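Local coordinates for sporulation inhibitor of replication protein SirA (Bacillus subtilis, PDB 4TPS), which inhibits initiation of DNA replication during sporulation by acting on DnaA, either keeping it from the origin or binding its domain I, and so enforces diploidy, at residues Tyr12-Lys17 and Leu133-Asn138. Numbering follows the deposited sequence.
Sequences YTYLIK and LAMDFN
Aromatic and thioether side chains crowd one face of the antiparallel pair made by Tyr12-Tyr14 and Leu133-Met135, and their torsions bring particular atoms together. Tyr12 and Phe137, the latter just beyond the paired residues, both carry CG anti to the carbonyl carbon, and the side chains cross at about a right angle. Their ring planes, however, are inclined by only 37°, an oblique aromatic pair in which Tyr12 CD1 comes to 3.4 Å from Phe137 CE2. Met135, bent at its last torsion (chi3 -79°), reaches diagonally across the strands so that its CE lies 3.7 Å from Tyr14 CD1. Past the other end of the pairing, Ile16 CG1 packs obliquely on Leu133 CB at 3.8 Å.

Beneath these groups two hydrogen-bonded pairs, Tyr12 with Met135 and Tyr14 with Leu133, flank the non-hydrogen-bonded pair Thr13 and Ala134. Tyr12 N gives a nearly straight bond of 2.8 Å to Met135 O, whereas the return bond from Met135 N to Tyr12 O is bent (136°), its donor above the carbonyl plane. On the reverse face Thr13 OG1 rests against Ala134 CB, buried without a hydrogen-bonding partner.

Helix 28-39 covers the aromatic face through Phe35, and its His39 is hydrogen-bonded through NE2 to Tyr14 OH; strands 106-113 and 141-144 extend the sheet beyond 9-16 and 132-136 respectively.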
ATOM      1  N   TYR A  12       3.094 -11.090   6.437  1.00 13.19           N
ATOM      2  CA  TYR A  12       1.956 -10.217   6.158  1.00 11.40           C
ATOM      3  C   TYR A  12       1.871 -10.121   4.637  1.00 14.82           C
ATOM      4  O   TYR A  12       2.875  -9.809   3.967  1.00 14.75           O
ATOM      5  CB  TYR A  12       2.198  -8.871   6.801  1.00 13.35           C
ATOM      6  CG  TYR A  12       2.182  -8.914   8.293  1.00 14.07           C
ATOM      7  CD1 TYR A  12       3.285  -9.280   8.987  1.00 16.51           C
ATOM      8  CD2 TYR A  12       1.065  -8.560   9.002  1.00 17.27           C
ATOM      9  CE1 TYR A  12       3.297  -9.288  10.383  1.00 17.08           C
ATOM     10  CE2 TYR A  12       1.053  -8.572  10.353  1.00 18.84           C
ATOM     11  CZ  TYR A  12       2.182  -8.927  11.066  1.00 18.44           C
ATOM     12  OH  TYR A  12       2.071  -8.950  12.482  1.00 21.88           O
ATOM     13  N   THR A  13       0.694 -10.456   4.107  1.00 12.57           N
ATOM     14  CA  THR A  13       0.502 -10.583   2.666  1.00 13.02           C
ATOM     15  C   THR A  13      -0.629  -9.679   2.245  1.00 13.92           C
ATOM     16  O   THR A  13      -1.709  -9.685   2.850  1.00 15.56           O
ATOM     17  CB  THR A  13       0.264 -12.023   2.274  1.00 15.65           C
ATOM     18  OG1 THR A  13       1.335 -12.854   2.747  1.00 17.66           O
ATOM     19  CG2 THR A  13       0.202 -12.207   0.782  1.00 16.86           C
ATOM     20  N   TYR A  14      -0.314  -8.785   1.293  1.00 12.57           N
ATOM     21  CA  TYR A  14      -1.326  -7.849   0.739  1.00 12.99           C
ATOM     22  C   TYR A  14      -1.492  -8.049  -0.760  1.00 13.03           C
ATOM     23  O   TYR A  14      -0.576  -8.489  -1.447  1.00 14.47           O
ATOM     24  CB  TYR A  14      -0.883  -6.392   1.003  1.00 13.66           C
ATOM     25  CG  TYR A  14      -0.987  -5.949   2.438  1.00 15.03           C
ATOM     26  CD1 TYR A  14       0.039  -6.222   3.356  1.00 15.34           C
ATOM     27  CD2 TYR A  14      -2.042  -5.180   2.856  1.00 15.79           C
ATOM     28  CE1 TYR A  14      -0.033  -5.754   4.657  1.00 18.12           C
ATOM     29  CE2 TYR A  14      -2.135  -4.703   4.170  1.00 16.31           C
ATOM     30  CZ  TYR A  14      -1.135  -5.010   5.069  1.00 20.42           C
ATOM     31  OH  TYR A  14      -1.202  -4.565   6.336  1.00 21.10           O
ATOM     32  N   LEU A  15      -2.709  -7.743  -1.228  1.00 12.61           N
ATOM     33  CA  LEU A  15      -3.068  -7.792  -2.629  1.00 12.50           C
ATOM     34  C   LEU A  15      -2.862  -6.370  -3.190  1.00 13.22           C
ATOM     35  O   LEU A  15      -3.641  -5.442  -2.864  1.00 15.01           O
ATOM     36  CB  LEU A  15      -4.510  -8.232  -2.771  1.00 13.60           C
ATOM     37  CG  LEU A  15      -4.975  -8.490  -4.187  1.00 18.53           C
ATOM     38  CD1 LEU A  15      -4.035  -9.402  -4.936  1.00 20.46           C
ATOM     39  CD2 LEU A  15      -6.402  -9.016  -4.210  1.00 17.88           C
ATOM     40  N   ILE A  16      -1.785  -6.191  -3.924  1.00 12.85           N
ATOM     41  CA  ILE A  16      -1.356  -4.844  -4.380  1.00 12.90           C
ATOM     42  C   ILE A  16      -2.112  -4.499  -5.680  1.00 14.65           C
ATOM     43  O   ILE A  16      -2.298  -5.328  -6.564  1.00 16.17           O
ATOM     44  CB  ILE A  16       0.165  -4.780  -4.641  1.00 12.53           C
ATOM     45  CG1 ILE A  16       0.984  -5.293  -3.449  1.00 14.10           C
ATOM     46  CG2 ILE A  16       0.605  -3.365  -5.057  1.00 13.20           C
ATOM     47  CD1 ILE A  16       0.699  -4.580  -2.163  1.00 14.70           C
ATOM     48  N   LYS A  17      -2.584  -3.249  -5.771  1.00 13.17           N
ATOM     49  CA  LYS A  17      -3.169  -2.801  -7.006  1.00 15.40           C
ATOM     50  C   LYS A  17      -2.157  -2.768  -8.109  1.00 15.18           C
ATOM     51  O   LYS A  17      -0.970  -2.377  -7.938  1.00 13.42           O
ATOM     52  CB  LYS A  17      -3.792  -1.436  -6.810  1.00 17.33           C
ATOM     53  CG  LYS A  17      -5.056  -1.393  -5.966  1.00 17.94           C
ATOM     54  CD  LYS A  17      -5.626   0.006  -5.874  1.00 17.79           C
ATOM     55  CE  LYS A  17      -6.963   0.104  -5.150  1.00 19.49           C
ATOM     56  NZ  LYS A  17      -7.337   1.540  -5.072  1.00 20.80           N
ATOM     57  N   LEU A 133       1.825  -9.632  -2.523  1.00 13.55           N
ATOM     58  CA  LEU A 133       3.147  -9.340  -1.953  1.00 14.35           C
ATOM     59  C   LEU A 133       3.235  -9.833  -0.511  1.00 13.47           C
ATOM     60  O   LEU A 133       2.482  -9.391   0.348  1.00 13.98           O
ATOM     61  CB  LEU A 133       3.350  -7.840  -1.992  1.00 16.61           C
ATOM     62  CG  LEU A 133       4.732  -7.326  -1.592  1.00 17.99           C
ATOM     63  CD1 LEU A 133       5.774  -7.706  -2.680  1.00 20.51           C
ATOM     64  CD2 LEU A 133       4.693  -5.795  -1.441  1.00 18.66           C
ATOM     65  N   ALA A 134       4.116 -10.802  -0.263  1.00 14.47           N
ATOM     66  CA  ALA A 134       4.230 -11.441   1.059  1.00 14.45           C
ATOM     67  C   ALA A 134       5.512 -10.903   1.709  1.00 14.17           C
ATOM     68  O   ALA A 134       6.562 -10.829   1.062  1.00 14.93           O
ATOM     69  CB  ALA A 134       4.378 -12.963   0.867  1.00 15.41           C
ATOM     70  N   MET A 135       5.450 -10.573   3.000  1.00 12.04           N
ATOM     71  CA  MET A 135       6.554  -9.932   3.643  1.00 14.78           C
ATOM     72  C   MET A 135       6.692 -10.468   5.060  1.00 16.24           C
ATOM     73  O   MET A 135       5.706 -10.436   5.831  1.00 18.75           O
ATOM     74  CB  MET A 135       6.230  -8.452   3.771  1.00 16.25           C
ATOM     75  CG  MET A 135       6.138  -7.675   2.438  1.00 18.75           C
ATOM     76  SD  MET A 135       5.292  -6.079   2.571  1.00 19.79           S
ATOM     77  CE  MET A 135       3.589  -6.582   2.583  1.00 22.33           C
ATOM     78  N   ASP A 136       7.914 -10.907   5.400  1.00 14.08           N
ATOM     79  CA  ASP A 136       8.262 -11.284   6.807  1.00 14.77           C
ATOM     80  C   ASP A 136       9.186 -10.189   7.344  1.00 13.20           C
ATOM     81  O   ASP A 136      10.316 -10.056   6.898  1.00 14.70           O
ATOM     82  CB  ASP A 136       8.899 -12.671   6.829  1.00 17.08           C
ATOM     83  CG  ASP A 136       9.179 -13.158   8.258  1.00 17.71           C
ATOM     84  OD1 ASP A 136       9.437 -12.334   9.125  1.00 18.43           O
ATOM     85  OD2 ASP A 136       9.167 -14.411   8.525  1.00 21.10           O
ATOM     86  N   PHE A 137       8.673  -9.388   8.281  1.00 14.47           N
ATOM     87  CA  PHE A 137       9.380  -8.257   8.836  1.00 14.48           C
ATOM     88  C   PHE A 137      10.416  -8.694   9.888  1.00 14.58           C
ATOM     89  O   PHE A 137      11.212  -7.887  10.325  1.00 17.78           O
ATOM     90  CB  PHE A 137       8.388  -7.311   9.536  1.00 12.58           C
ATOM     91  CG  PHE A 137       7.322  -6.765   8.619  1.00 14.90           C
ATOM     92  CD1 PHE A 137       7.677  -6.038   7.473  1.00 13.95           C
ATOM     93  CD2 PHE A 137       6.026  -6.977   8.870  1.00 15.15           C
ATOM     94  CE1 PHE A 137       6.725  -5.573   6.609  1.00 15.36           C
ATOM     95  CE2 PHE A 137       5.063  -6.519   7.999  1.00 17.83           C
ATOM     96  CZ  PHE A 137       5.417  -5.829   6.872  1.00 15.12           C
ATOM     97  N   ASN A 138      10.367  -9.964  10.278  1.00 13.41           N
ATOM     98  CA  ASN A 138      11.340 -10.502  11.231  1.00 16.66           C
ATOM     99  C   ASN A 138      12.641 -10.878  10.531  1.00 16.30           C
ATOM    100  O   ASN A 138      13.724 -10.623  11.019  1.00 18.04           O
ATOM    101  CB  ASN A 138      10.800 -11.741  11.975  1.00 17.97           C
ATOM    102  CG  ASN A 138       9.470 -11.510  12.709  1.00 16.09           C
ATOM    103  OD1 ASN A 138       8.694 -12.469  12.973  1.00 22.62           O
ATOM    104  ND2 ASN A 138       9.247 -10.297  13.142  1.00 16.02           N
TER